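Local coordinates for F5/8 type C domain protein (Clostridium perfringens, PDB 7JRM) that probably binds host mucin glycans through a carbohydrate-binding module, as part of the architecturally complex O-glycopeptidase ZmpB, at residues Y16-K21 and N225-D230; V22-G27 and F57-S62; T76-D81 and Y143-T148; S232-A237 and E281-E286; E239-L244 and N259-G264. All coordinates share one frame; numbering follows the deposited sequence.

Contact 1 (Y16-K21 and N225-D230); sequences YSMDEK and NLAEYD
M18 reaches across to A227 and Y229 at the joint where the small Ig-like fold, the carbohydrate-binding module and the following helical bundle come together. The methionine is folded rather than extended: chi2 (-51°) and chi3 (-69°) both bend it, which curls the thioether toward A227 and brings CE round to the tyrosine. SD packs on A227 CB at 4.0 Å, whereas CE lies obliquely to the Y229 ring, 4.2 Å from CZ. Y229 arrives from the opposite direction, its CG set between backbone N and carbonyl carbon (chi1 69°), and it rests on K273 and I276 of helix 273-288 as well. A227 N is fastened separately, by S54 OG of the Ig-like domain. Behind M18 the loop is braced from within by E20 OE1, which accepts a 2.6 Å bond from S17 N, while D19 forms a salt bridge with K271. The nearest approach of all is made by the phenol: Y229 OH lies 3.5 Å from M18 CG.

Contact 2 (V22-G27 and F57-S62); sequences VDLMKG and FTVVYS
The Y61 ring projects from strand 55-64 of the Ig-like domain toward the turn that carries L24 and M25, and forms a Met-aromatic contact with the latter. Both turn residues meet it at its rim, near the ring plane. The side chains of M25 and Y61 run antiparallel past one another, so that the thioether lies alongside one edge: SD is 5.2 Å from the ring centroid and 81° off the ring normal, with CE2 its nearest ring atom at 4.0 Å. The first two torsions, chi1 (-58°) and chi2 (-73°), bring the sulfur back to this edge, although CB itself sets out away from the strand. One residue earlier, L24 presents its carbonyl to the phenol and its side chain to the sheet, where CD2 rests on V59 CG2 at 4.3 Å. R75 of strand 70-79 reinforces the polar end, with NE bonded to Y61 OH and NH2 to both L24 O and K26 O. The loop forms a type I turn, D23 to K26, closed by K26 N to D23 O at 3.1 Å. Tyrosine and turn are tied directly by a very short hydrogen bond of 2.5 Å, donated by Y61 OH to L24 O.

Contact 3 (T76-D81 and Y143-T148); sequences TIAVTD and YDIFDT
A78 CB nestles against the ethyl arm of I145, 3.8 Å from CG1 and 4.0 Å from CD1. T80 adds its methyl to the same arm, CG2 lying 4.2 Å from I145 CG1, so two residues from one side of the segment share a single apolar partner. The isoleucine presents this arm because CG1 stands anti to its carbonyl carbon (chi1 -73°) and chi2 turns CD1 back toward the alanine. I56, on the strand next to A78, also touches I145, while V191 and R224 flank it within its own domain. Two folds meet here: A78 belongs to the sheet of the Ig-like domain, and I145 opens strand 145-152 of the NPCBM-type beta-sandwich, with side chains alone bridging the two segments. Further out, polar bonds probably steady the surroundings. T80 turns its hydroxyl to R224, whose NE is bonded to OG1 and whose NH2 joins R189 in salt bridges to D147 OD2. Just before I145, D144 is held at two points by the chain leaving the sandwich, its N bonded to N225 OD1 and its OD2 to L226 N.

Contact 4 (S232-A237 and E281-E286); sequences SELNKA and EELNKE
Beside the packing of A237 on L283, the shortest sound polar bond is a backbone one, from K236 N to S232 O at 2.9 Å; the next residue repeats the pattern, A237 N to E233 O, so these two amides are satisfied inside their own helix. What meets the partner is mostly apolar. Helices 232-242 and 273-288 are the first and last members of a three-helix bundle, and in these segments they run in roughly the same direction, crossing at 27° with their axes 10.3 Å apart at closest. L283 makes the central contact with one methyl: CD2 sits 3.7 Å from A237 CB and equally near A237 C, thus touching backbone as well as side chain. Its CG is anti to the backbone N (chi1 175°), which carries the branched end out toward the facing helix. L234, one turn before A237, has a closely similar conformation and offers CD1 to the same methyl at 4.4 Å. It also reaches A267 and L268 of helix 251-270, joining all three helices in one apolar cluster. N284 flanks this cluster, its OD1 4.3 Å from A237 CB. With no polar bond linking the two segments, their association rests on van der Waals and hydrophobic packing, which is non-directional.

Contact 5 (E239-L244 and N259-G264); sequences EEAKKL and NAISKG
I261 lays its ethyl arm over A241, with CD1 3.9 Å and CG1 4.0 Å from A241 CB. Its other branch, the CG2 methyl, turns to the neighbouring residue and meets K242 CG at 4.1 Å, so a single isoleucine spans two consecutive positions near the end of helix 232-242. The division follows from chi1 (-64°), which sets CG1 anti to the carbonyl carbon and CG2 anti to the backbone N, spreading the branches to different partners. This is helix-to-helix packing in the three-helix bundle, joining the close of the first helix to the body of helix 251-270; M287 of the third helix covers A241 as well. K242 passes I261 at a slant, and the lysine gives only the base of its chain to the isoleucine before a bend at chi3 (-47°) leads its end away. There NZ forms a salt bridge with E239 one turn earlier, meeting OE2 at 3.0 Å from the syn side, 21° out of the carboxylate plane, with a weaker approach to OE1. The lysine is thus amphipathic in use: its methylene part extends the apolar cover over I261, while its ammonium is probably balanced in part by E239 of its own helix.

How the contacts relate
The five contacts trace a modular chain from its N-terminal domain into its helical segment. Contacts 2 and 3 share the Ig-like sheet, where strands 55-64 and 70-79 are neighbours; their centres are about 15 Å apart. Contact 1 spans both along the sequence and lies about 10 Å, centre to centre, from contact 3, so together these two join the Ig-like domain to the sandwich and its exit. Residue 230 ends contact 1 shortly before helix 232-242 begins. That helix serves contacts 4 and 5, whose centres are about 8 Å apart, against the third and second helices respectively. Contacts 2 and 5 lie farthest apart, about 33 Å between centres, consistent with consecutive modules strung along an elongated protein.

Contact 1 (Y16-K21 and N225-D230)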
# COMPACT_ATOMS: atom_id res chain seq x y z
N TYR A 16 -15.53 -12.23 -12.91
CA TYR A 16 -14.85 -11.00 -12.53
C TYR A 16 -13.38 -11.30 -12.25
O TYR A 16 -13.00 -12.43 -11.95
CB TYR A 16 -15.49 -10.36 -11.28
CG TYR A 16 -16.81 -9.67 -11.55
CD1 TYR A 16 -16.85 -8.35 -11.96
CD2 TYR A 16 -18.01 -10.34 -11.38
CE1 TYR A 16 -18.05 -7.71 -12.20
CE2 TYR A 16 -19.22 -9.71 -11.61
CZ TYR A 16 -19.23 -8.39 -12.02
OH TYR A 16 -20.43 -7.76 -12.26
N SER A 17 -12.56 -10.25 -12.36
CA SER A 17 -11.15 -10.36 -12.03
C SER A 17 -10.93 -10.02 -10.56
O SER A 17 -11.87 -9.71 -9.82
CB SER A 17 -10.32 -9.46 -12.95
OG SER A 17 -10.15 -8.17 -12.39
N MET A 18 -9.67 -10.07 -10.13
CA MET A 18 -9.37 -9.88 -8.71
C MET A 18 -9.56 -8.44 -8.26
O MET A 18 -9.96 -8.19 -7.12
CB MET A 18 -7.94 -10.35 -8.41
CG MET A 18 -7.75 -11.85 -8.49
SD MET A 18 -8.97 -12.78 -7.54
CE MET A 18 -8.49 -12.36 -5.86
N ASP A 19 -9.28 -7.47 -9.14
CA ASP A 19 -9.33 -6.06 -8.78
C ASP A 19 -10.67 -5.40 -9.09
O ASP A 19 -10.85 -4.23 -8.75
CB ASP A 19 -8.21 -5.30 -9.49
CG ASP A 19 -6.84 -5.90 -9.24
OD1 ASP A 19 -6.22 -5.55 -8.21
OD2 ASP A 19 -6.38 -6.71 -10.06
N GLU A 20 -11.60 -6.12 -9.71
CA GLU A 20 -12.87 -5.54 -10.10
C GLU A 20 -13.87 -5.60 -8.95
O GLU A 20 -13.85 -6.52 -8.12
CB GLU A 20 -13.44 -6.25 -11.33
CG GLU A 20 -12.63 -6.02 -12.59
CD GLU A 20 -13.08 -6.90 -13.74
OE1 GLU A 20 -13.37 -8.09 -13.51
OE2 GLU A 20 -13.14 -6.40 -14.89
N LYS A 21 -14.76 -4.61 -8.91
CA LYS A 21 -15.81 -4.55 -7.89
C LYS A 21 -16.97 -5.43 -8.33
O LYS A 21 -17.57 -5.20 -9.39
CB LYS A 21 -16.26 -3.11 -7.67
CG LYS A 21 -17.31 -2.95 -6.59
CD LYS A 21 -16.78 -3.38 -5.23
CE LYS A 21 -17.61 -2.78 -4.10
NZ LYS A 21 -17.25 -3.37 -2.78
N ASN A 225 -8.50 -18.59 -14.47
CA ASN A 225 -8.17 -19.46 -13.35
C ASN A 225 -8.35 -18.72 -12.03
O ASN A 225 -8.15 -17.51 -11.94
CB ASN A 225 -6.74 -19.98 -13.45
CG ASN A 225 -6.62 -21.20 -14.34
OD1 ASN A 225 -7.56 -21.55 -15.05
ND2 ASN A 225 -5.47 -21.86 -14.30
N LEU A 226 -8.74 -19.48 -11.00
CA LEU A 226 -8.82 -18.92 -9.66
C LEU A 226 -7.43 -18.50 -9.19
O LEU A 226 -6.41 -19.07 -9.60
CB LEU A 226 -9.41 -19.94 -8.69
CG LEU A 226 -10.77 -20.54 -9.08
CD1 LEU A 226 -11.27 -21.49 -8.00
CD2 LEU A 226 -11.78 -19.43 -9.34
N ALA A 227 -7.39 -17.48 -8.33
CA ALA A 227 -6.12 -16.94 -7.88
C ALA A 227 -5.32 -17.98 -7.11
O ALA A 227 -5.88 -18.79 -6.36
CB ALA A 227 -6.35 -15.70 -7.01
N GLU A 228 -4.01 -17.96 -7.29
CA GLU A 228 -3.09 -18.82 -6.56
C GLU A 228 -2.67 -18.20 -5.23
O GLU A 228 -1.73 -18.70 -4.60
CB GLU A 228 -1.86 -19.13 -7.40
CG GLU A 228 -2.11 -20.15 -8.50
CD GLU A 228 -0.87 -20.45 -9.32
OE1 GLU A 228 -0.31 -19.51 -9.93
OE2 GLU A 228 -0.45 -21.63 -9.34
N TYR A 229 -3.35 -17.15 -4.79
CA TYR A 229 -3.07 -16.49 -3.53
C TYR A 229 -4.39 -16.14 -2.85
O TYR A 229 -5.46 -16.17 -3.47
CB TYR A 229 -2.22 -15.22 -3.73
CG TYR A 229 -2.97 -14.11 -4.44
CD1 TYR A 229 -3.08 -14.09 -5.82
CD2 TYR A 229 -3.57 -13.08 -3.72
CE1 TYR A 229 -3.77 -13.09 -6.47
CE2 TYR A 229 -4.25 -12.07 -4.36
CZ TYR A 229 -4.35 -12.08 -5.73
OH TYR A 229 -5.03 -11.07 -6.38
N ASP A 230 -4.30 -15.80 -1.57
CA ASP A 230 -5.46 -15.32 -0.81
C ASP A 230 -4.99 -14.21 0.11
O ASP A 230 -4.09 -14.43 0.94
CB ASP A 230 -6.12 -16.45 -0.02
CG ASP A 230 -7.58 -16.16 0.29
OD1 ASP A 230 -7.94 -14.97 0.38
OD2 ASP A 230 -8.36 -17.12 0.45

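Contact 2 (V22-G27 and F57-S62)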
# COMPACT_ATOMS: atom_id res chain seq x y z
N VAL A 22 -17.30 -6.43 -7.52
CA VAL A 22 -18.34 -7.39 -7.87
C VAL A 22 -19.71 -6.78 -7.60
O VAL A 22 -20.01 -6.39 -6.46
CB VAL A 22 -18.16 -8.70 -7.10
CG1 VAL A 22 -19.46 -9.50 -7.09
CG2 VAL A 22 -17.03 -9.52 -7.70
N ASP A 23 -20.53 -6.67 -8.64
CA ASP A 23 -21.92 -6.24 -8.52
C ASP A 23 -22.79 -7.49 -8.58
O ASP A 23 -22.95 -8.09 -9.65
CB ASP A 23 -22.28 -5.25 -9.62
CG ASP A 23 -23.71 -4.76 -9.51
OD1 ASP A 23 -24.30 -4.87 -8.42
OD2 ASP A 23 -24.24 -4.25 -10.52
N LEU A 24 -23.35 -7.88 -7.44
CA LEU A 24 -24.14 -9.11 -7.37
C LEU A 24 -25.43 -9.03 -8.17
O LEU A 24 -26.04 -10.06 -8.45
CB LEU A 24 -24.46 -9.45 -5.91
CG LEU A 24 -23.28 -9.93 -5.06
CD1 LEU A 24 -23.76 -10.25 -3.65
CD2 LEU A 24 -22.61 -11.14 -5.69
N MET A 25 -25.86 -7.82 -8.55
CA MET A 25 -27.09 -7.63 -9.30
C MET A 25 -26.83 -7.35 -10.78
O MET A 25 -27.77 -7.04 -11.51
CB MET A 25 -27.90 -6.49 -8.69
CG MET A 25 -28.27 -6.71 -7.23
SD MET A 25 -29.54 -7.97 -7.03
CE MET A 25 -30.74 -7.40 -8.23
N LYS A 26 -25.58 -7.45 -11.22
CA LYS A 26 -25.25 -7.18 -12.62
C LYS A 26 -25.86 -8.25 -13.52
O LYS A 26 -25.60 -9.44 -13.34
CB LYS A 26 -23.73 -7.13 -12.80
CG LYS A 26 -23.27 -7.07 -14.24
CD LYS A 26 -23.84 -5.86 -14.96
CE LYS A 26 -22.91 -5.38 -16.06
NZ LYS A 26 -23.30 -4.04 -16.57
N GLY A 27 -26.68 -7.82 -14.48
CA GLY A 27 -27.29 -8.73 -15.42
C GLY A 27 -28.58 -9.38 -14.95
O GLY A 27 -29.10 -10.25 -15.65
N PHE A 57 -18.91 -18.63 -7.02
CA PHE A 57 -19.97 -18.54 -6.03
C PHE A 57 -21.34 -18.61 -6.70
O PHE A 57 -21.52 -18.17 -7.83
CB PHE A 57 -19.85 -17.24 -5.23
CG PHE A 57 -18.46 -16.94 -4.76
CD1 PHE A 57 -17.99 -17.46 -3.57
CD2 PHE A 57 -17.62 -16.13 -5.52
CE1 PHE A 57 -16.70 -17.18 -3.14
CE2 PHE A 57 -16.33 -15.86 -5.09
CZ PHE A 57 -15.88 -16.38 -3.90
N THR A 58 -22.30 -19.18 -5.98
CA THR A 58 -23.66 -19.35 -6.45
C THR A 58 -24.57 -18.35 -5.75
O THR A 58 -24.50 -18.21 -4.52
CB THR A 58 -24.16 -20.77 -6.21
OG1 THR A 58 -23.32 -21.70 -6.91
CG2 THR A 58 -25.60 -20.93 -6.70
N VAL A 59 -25.41 -17.66 -6.52
CA VAL A 59 -26.36 -16.69 -5.98
C VAL A 59 -27.74 -17.01 -6.54
O VAL A 59 -27.88 -17.24 -7.75
CB VAL A 59 -25.96 -15.24 -6.32
CG1 VAL A 59 -26.86 -14.26 -5.57
CG2 VAL A 59 -24.50 -14.99 -5.99
N VAL A 60 -28.75 -17.01 -5.68
CA VAL A 60 -30.14 -17.24 -6.06
C VAL A 60 -30.91 -15.95 -5.89
O VAL A 60 -30.73 -15.23 -4.89
CB VAL A 60 -30.77 -18.38 -5.24
CG1 VAL A 60 -32.14 -18.74 -5.79
CG2 VAL A 60 -29.86 -19.60 -5.22
N TYR A 61 -31.77 -15.64 -6.86
CA TYR A 61 -32.51 -14.39 -6.88
C TYR A 61 -34.01 -14.68 -6.90
O TYR A 61 -34.47 -15.59 -7.61
CB TYR A 61 -32.13 -13.54 -8.10
CG TYR A 61 -30.65 -13.25 -8.21
CD1 TYR A 61 -29.77 -14.19 -8.75
CD2 TYR A 61 -30.13 -12.04 -7.78
CE1 TYR A 61 -28.42 -13.93 -8.84
CE2 TYR A 61 -28.77 -11.77 -7.87
CZ TYR A 61 -27.93 -12.72 -8.41
OH TYR A 61 -26.58 -12.46 -8.50
N SER A 62 -34.76 -13.91 -6.13
CA SER A 62 -36.21 -14.06 -6.04
C SER A 62 -36.86 -12.69 -6.00
O SER A 62 -36.30 -11.73 -5.46
CB SER A 62 -36.62 -14.87 -4.81
OG SER A 62 -37.94 -15.37 -4.94

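Contact 3 (T76-D81 and Y143-T148)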
# COMPACT_ATOMS: atom_id res chain seq x y z
N THR A 76 -24.09 -18.28 -11.37
CA THR A 76 -22.80 -18.33 -10.70
C THR A 76 -21.97 -17.10 -11.05
O THR A 76 -22.08 -16.55 -12.15
CB THR A 76 -22.03 -19.60 -11.08
OG1 THR A 76 -21.79 -19.61 -12.49
CG2 THR A 76 -22.83 -20.84 -10.70
N ILE A 77 -21.14 -16.68 -10.10
CA ILE A 77 -20.25 -15.53 -10.27
C ILE A 77 -18.85 -15.98 -9.90
O ILE A 77 -18.59 -16.33 -8.74
CB ILE A 77 -20.69 -14.33 -9.42
CG1 ILE A 77 -22.07 -13.83 -9.85
CG2 ILE A 77 -19.66 -13.21 -9.52
CD1 ILE A 77 -22.51 -12.57 -9.15
N ALA A 78 -17.94 -15.96 -10.87
CA ALA A 78 -16.57 -16.40 -10.67
C ALA A 78 -15.64 -15.20 -10.52
O ALA A 78 -15.76 -14.21 -11.25
CB ALA A 78 -16.10 -17.27 -11.84
N VAL A 79 -14.72 -15.29 -9.57
CA VAL A 79 -13.70 -14.27 -9.34
C VAL A 79 -12.36 -14.91 -9.64
O VAL A 79 -11.87 -15.74 -8.86
CB VAL A 79 -13.75 -13.72 -7.90
CG1 VAL A 79 -12.65 -12.69 -7.69
CG2 VAL A 79 -15.12 -13.12 -7.62
N THR A 80 -11.75 -14.52 -10.76
CA THR A 80 -10.57 -15.19 -11.29
C THR A 80 -9.39 -14.23 -11.33
O THR A 80 -9.52 -13.03 -11.06
CB THR A 80 -10.84 -15.74 -12.69
OG1 THR A 80 -11.11 -14.66 -13.59
CG2 THR A 80 -12.04 -16.68 -12.67
N ASP A 81 -8.22 -14.77 -11.67
CA ASP A 81 -6.99 -13.99 -11.73
C ASP A 81 -6.31 -14.13 -13.09
O ASP A 81 -6.57 -13.34 -14.00
CB ASP A 81 -6.03 -14.41 -10.62
CG ASP A 81 -4.81 -13.51 -10.53
OD1 ASP A 81 -4.89 -12.36 -10.99
OD2 ASP A 81 -3.78 -13.96 -9.99
N TYR A 143 -7.67 -25.66 -16.17
CA TYR A 143 -8.38 -24.40 -16.25
C TYR A 143 -9.70 -24.48 -15.50
O TYR A 143 -10.28 -25.56 -15.34
CB TYR A 143 -8.61 -24.00 -17.71
CG TYR A 143 -7.34 -23.72 -18.47
CD1 TYR A 143 -6.50 -22.68 -18.10
CD2 TYR A 143 -6.97 -24.50 -19.56
CE1 TYR A 143 -5.33 -22.42 -18.79
CE2 TYR A 143 -5.80 -24.25 -20.26
CZ TYR A 143 -4.99 -23.21 -19.87
OH TYR A 143 -3.82 -22.95 -20.56
N ASP A 144 -10.18 -23.32 -15.05
CA ASP A 144 -11.37 -23.23 -14.21
C ASP A 144 -12.57 -22.66 -14.93
O ASP A 144 -13.67 -23.22 -14.84
CB ASP A 144 -11.07 -22.38 -12.96
CG ASP A 144 -9.95 -22.96 -12.12
OD1 ASP A 144 -10.02 -24.15 -11.76
OD2 ASP A 144 -8.99 -22.21 -11.81
N ILE A 145 -12.40 -21.55 -15.66
CA ILE A 145 -13.51 -20.82 -16.25
C ILE A 145 -13.19 -20.53 -17.71
O ILE A 145 -12.06 -20.15 -18.04
CB ILE A 145 -13.79 -19.51 -15.48
CG1 ILE A 145 -14.46 -19.81 -14.14
CG2 ILE A 145 -14.65 -18.56 -16.31
CD1 ILE A 145 -15.85 -20.39 -14.27
N PHE A 146 -14.18 -20.71 -18.58
CA PHE A 146 -14.09 -20.29 -19.97
C PHE A 146 -15.01 -19.09 -20.19
O PHE A 146 -16.20 -19.15 -19.87
CB PHE A 146 -14.47 -21.42 -20.93
CG PHE A 146 -14.60 -20.98 -22.36
CD1 PHE A 146 -13.49 -20.56 -23.08
CD2 PHE A 146 -15.84 -20.96 -22.98
CE1 PHE A 146 -13.62 -20.15 -24.39
CE2 PHE A 146 -15.97 -20.55 -24.29
CZ PHE A 146 -14.85 -20.14 -25.00
N ASP A 147 -14.45 -18.01 -20.74
CA ASP A 147 -15.17 -16.76 -20.93
C ASP A 147 -14.97 -16.29 -22.36
O ASP A 147 -13.86 -16.33 -22.89
CB ASP A 147 -14.67 -15.70 -19.94
CG ASP A 147 -15.57 -14.47 -19.89
OD1 ASP A 147 -16.65 -14.50 -20.52
OD2 ASP A 147 -15.19 -13.49 -19.22
N THR A 148 -16.05 -15.82 -22.99
CA THR A 148 -15.98 -15.42 -24.38
C THR A 148 -17.17 -14.54 -24.74
O THR A 148 -18.23 -14.62 -24.12
CB THR A 148 -15.94 -16.64 -25.32
OG1 THR A 148 -15.72 -16.21 -26.67
CG2 THR A 148 -17.26 -17.41 -25.25

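Contact 4 (S232-A237 and E281-E286)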
# COMPACT_ATOMS: atom_id res chain seq x y z
N SER A 232 -7.14 -12.51 2.16
CA SER A 232 -8.16 -12.27 3.18
C SER A 232 -7.55 -12.24 4.58
O SER A 232 -7.92 -11.39 5.40
CB SER A 232 -9.25 -13.34 3.10
OG SER A 232 -9.84 -13.36 1.81
N GLU A 233 -6.63 -13.16 4.87
CA GLU A 233 -6.02 -13.19 6.20
C GLU A 233 -5.12 -11.98 6.43
O GLU A 233 -5.12 -11.40 7.52
CB GLU A 233 -5.24 -14.49 6.39
CG GLU A 233 -6.12 -15.72 6.57
CD GLU A 233 -6.94 -15.66 7.84
OE1 GLU A 233 -6.35 -15.73 8.94
OE2 GLU A 233 -8.18 -15.55 7.75
N LEU A 234 -4.34 -11.60 5.42
CA LEU A 234 -3.49 -10.42 5.55
C LEU A 234 -4.32 -9.15 5.66
O LEU A 234 -4.00 -8.25 6.44
CB LEU A 234 -2.52 -10.33 4.38
CG LEU A 234 -1.56 -9.14 4.42
CD1 LEU A 234 -0.74 -9.16 5.70
CD2 LEU A 234 -0.66 -9.11 3.20
N ASN A 235 -5.41 -9.07 4.88
CA ASN A 235 -6.31 -7.92 4.99
C ASN A 235 -6.92 -7.84 6.39
O ASN A 235 -7.10 -6.75 6.93
CB ASN A 235 -7.41 -8.01 3.94
CG ASN A 235 -7.24 -6.99 2.83
OD1 ASN A 235 -6.96 -5.82 3.09
ND2 ASN A 235 -7.42 -7.43 1.59
N LYS A 236 -7.25 -8.99 6.97
CA LYS A 236 -7.84 -9.01 8.31
C LYS A 236 -6.84 -8.52 9.36
O LYS A 236 -7.21 -7.75 10.25
CB LYS A 236 -8.32 -10.42 8.65
CG LYS A 236 -9.13 -10.52 9.93
CD LYS A 236 -9.61 -11.95 10.15
CE LYS A 236 -10.04 -12.16 11.59
NZ LYS A 236 -8.89 -12.15 12.53
N ALA A 237 -5.58 -8.94 9.25
CA ALA A 237 -4.58 -8.52 10.23
C ALA A 237 -4.23 -7.05 10.08
O ALA A 237 -3.96 -6.38 11.08
CB ALA A 237 -3.32 -9.38 10.09
N GLU A 281 3.06 -13.08 8.52
CA GLU A 281 3.81 -13.62 9.65
C GLU A 281 4.58 -12.52 10.37
O GLU A 281 4.66 -12.51 11.60
CB GLU A 281 4.76 -14.72 9.18
N GLU A 282 5.16 -11.58 9.62
CA GLU A 282 5.88 -10.48 10.24
C GLU A 282 4.93 -9.53 10.96
O GLU A 282 5.23 -9.07 12.07
CB GLU A 282 6.70 -9.72 9.18
CG GLU A 282 7.07 -8.30 9.57
CD GLU A 282 8.21 -8.24 10.57
OE1 GLU A 282 8.83 -9.30 10.83
OE2 GLU A 282 8.49 -7.14 11.09
N LEU A 283 3.78 -9.23 10.35
CA LEU A 283 2.80 -8.36 11.00
C LEU A 283 2.28 -8.98 12.29
O LEU A 283 2.11 -8.28 13.29
CB LEU A 283 1.64 -8.07 10.04
CG LEU A 283 0.47 -7.26 10.59
CD1 LEU A 283 0.95 -5.95 11.20
CD2 LEU A 283 -0.56 -7.00 9.50
N ASN A 284 2.03 -10.29 12.28
CA ASN A 284 1.61 -10.97 13.51
C ASN A 284 2.70 -10.92 14.57
O ASN A 284 2.40 -10.83 15.77
CB ASN A 284 1.22 -12.41 13.21
CG ASN A 284 -0.19 -12.54 12.67
OD1 ASN A 284 -1.04 -11.69 12.92
ND2 ASN A 284 -0.44 -13.60 11.92
N LYS A 285 3.97 -10.99 14.16
CA LYS A 285 5.07 -10.95 15.11
C LYS A 285 5.16 -9.59 15.79
O LYS A 285 5.30 -9.50 17.02
CB LYS A 285 6.38 -11.31 14.42
CG LYS A 285 7.62 -11.10 15.27
CD LYS A 285 8.88 -11.11 14.43
CE LYS A 285 10.11 -10.80 15.26
NZ LYS A 285 10.05 -9.43 15.85
N GLU A 286 5.09 -8.51 15.01
CA GLU A 286 5.13 -7.17 15.58
C GLU A 286 3.85 -6.85 16.35
O GLU A 286 3.88 -6.00 17.24
CB GLU A 286 5.36 -6.13 14.49
CG GLU A 286 6.61 -6.36 13.65
CD GLU A 286 7.89 -6.36 14.47
OE1 GLU A 286 8.90 -6.93 14.00
OE2 GLU A 286 7.90 -5.77 15.58

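Contact 5 (E239-L244 and N259-G264)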
# COMPACT_ATOMS: atom_id res chain seq x y z
N GLU A 239 -6.26 -4.55 8.93
CA GLU A 239 -7.36 -3.72 9.41
C GLU A 239 -7.40 -3.68 10.93
O GLU A 239 -7.67 -2.63 11.53
CB GLU A 239 -8.69 -4.24 8.86
CG GLU A 239 -8.85 -4.05 7.36
CD GLU A 239 -8.42 -2.68 6.89
OE1 GLU A 239 -8.92 -1.67 7.44
OE2 GLU A 239 -7.59 -2.60 5.96
N GLU A 240 -7.13 -4.81 11.59
CA GLU A 240 -7.09 -4.83 13.04
C GLU A 240 -5.86 -4.11 13.57
O GLU A 240 -5.91 -3.53 14.66
CB GLU A 240 -7.13 -6.27 13.55
CG GLU A 240 -8.46 -6.97 13.30
CD GLU A 240 -8.42 -8.45 13.62
OE1 GLU A 240 -9.37 -9.17 13.25
OE2 GLU A 240 -7.43 -8.89 14.25
N ALA A 241 -4.76 -4.13 12.82
CA ALA A 241 -3.56 -3.40 13.25
C ALA A 241 -3.75 -1.90 13.09
O ALA A 241 -3.31 -1.12 13.95
CB ALA A 241 -2.35 -3.88 12.45
N LYS A 242 -4.40 -1.47 12.01
CA LYS A 242 -4.65 -0.05 11.80
C LYS A 242 -5.62 0.54 12.81
O LYS A 242 -5.71 1.77 12.91
CB LYS A 242 -5.17 0.18 10.38
CG LYS A 242 -4.10 0.08 9.30
CD LYS A 242 -4.62 0.52 7.94
CE LYS A 242 -5.97 -0.10 7.63
NZ LYS A 242 -6.39 0.17 6.22
N LYS A 243 -6.33 -0.30 13.57
CA LYS A 243 -7.24 0.18 14.60
C LYS A 243 -6.54 0.58 15.88
O LYS A 243 -7.17 1.19 16.75
CB LYS A 243 -8.29 -0.89 14.91
CG LYS A 243 -9.68 -0.59 14.37
CD LYS A 243 -10.53 -1.85 14.32
CE LYS A 243 -10.38 -2.68 15.58
NZ LYS A 243 -10.99 -4.03 15.44
N LEU A 244 -5.25 0.26 16.03
CA LEU A 244 -4.52 0.54 17.25
C LEU A 244 -3.97 1.96 17.24
O LEU A 244 -3.69 2.54 16.19
CB LEU A 244 -3.37 -0.46 17.42
CG LEU A 244 -3.78 -1.92 17.62
CD1 LEU A 244 -2.56 -2.79 17.85
CD2 LEU A 244 -4.77 -2.05 18.76
N ASN A 259 6.02 -0.26 10.28
CA ASN A 259 6.74 -0.79 9.13
C ASN A 259 6.11 -2.09 8.65
O ASN A 259 6.08 -2.36 7.44
CB ASN A 259 8.21 -1.01 9.48
CG ASN A 259 8.93 0.29 9.77
OD1 ASN A 259 8.44 1.38 9.46
ND2 ASN A 259 10.12 0.19 10.36
N ALA A 260 5.59 -2.91 9.57
CA ALA A 260 4.95 -4.16 9.18
C ALA A 260 3.63 -3.91 8.47
O ALA A 260 3.28 -4.62 7.52
CB ALA A 260 4.75 -5.05 10.40
N ILE A 261 2.87 -2.90 8.92
CA ILE A 261 1.64 -2.53 8.23
C ILE A 261 1.95 -2.08 6.81
O ILE A 261 1.24 -2.43 5.86
CB ILE A 261 0.89 -1.45 9.02
CG1 ILE A 261 0.44 -1.98 10.38
CG2 ILE A 261 -0.31 -0.94 8.23
CD1 ILE A 261 -0.10 -0.92 11.30
N SER A 262 3.02 -1.31 6.63
CA SER A 262 3.41 -0.86 5.30
C SER A 262 3.85 -2.03 4.43
O SER A 262 3.48 -2.10 3.25
CB SER A 262 4.53 0.18 5.40
OG SER A 262 4.11 1.30 6.16
N LYS A 263 4.64 -2.95 4.98
CA LYS A 263 5.03 -4.14 4.23
C LYS A 263 3.83 -5.00 3.87
O LYS A 263 3.80 -5.62 2.81
CB LYS A 263 6.06 -4.95 5.01
CG LYS A 263 7.39 -4.25 5.22
CD LYS A 263 7.97 -3.77 3.90
N GLY A 264 2.82 -5.04 4.75
CA GLY A 264 1.61 -5.78 4.43
C GLY A 264 0.82 -5.13 3.31
O GLY A 264 0.27 -5.82 2.44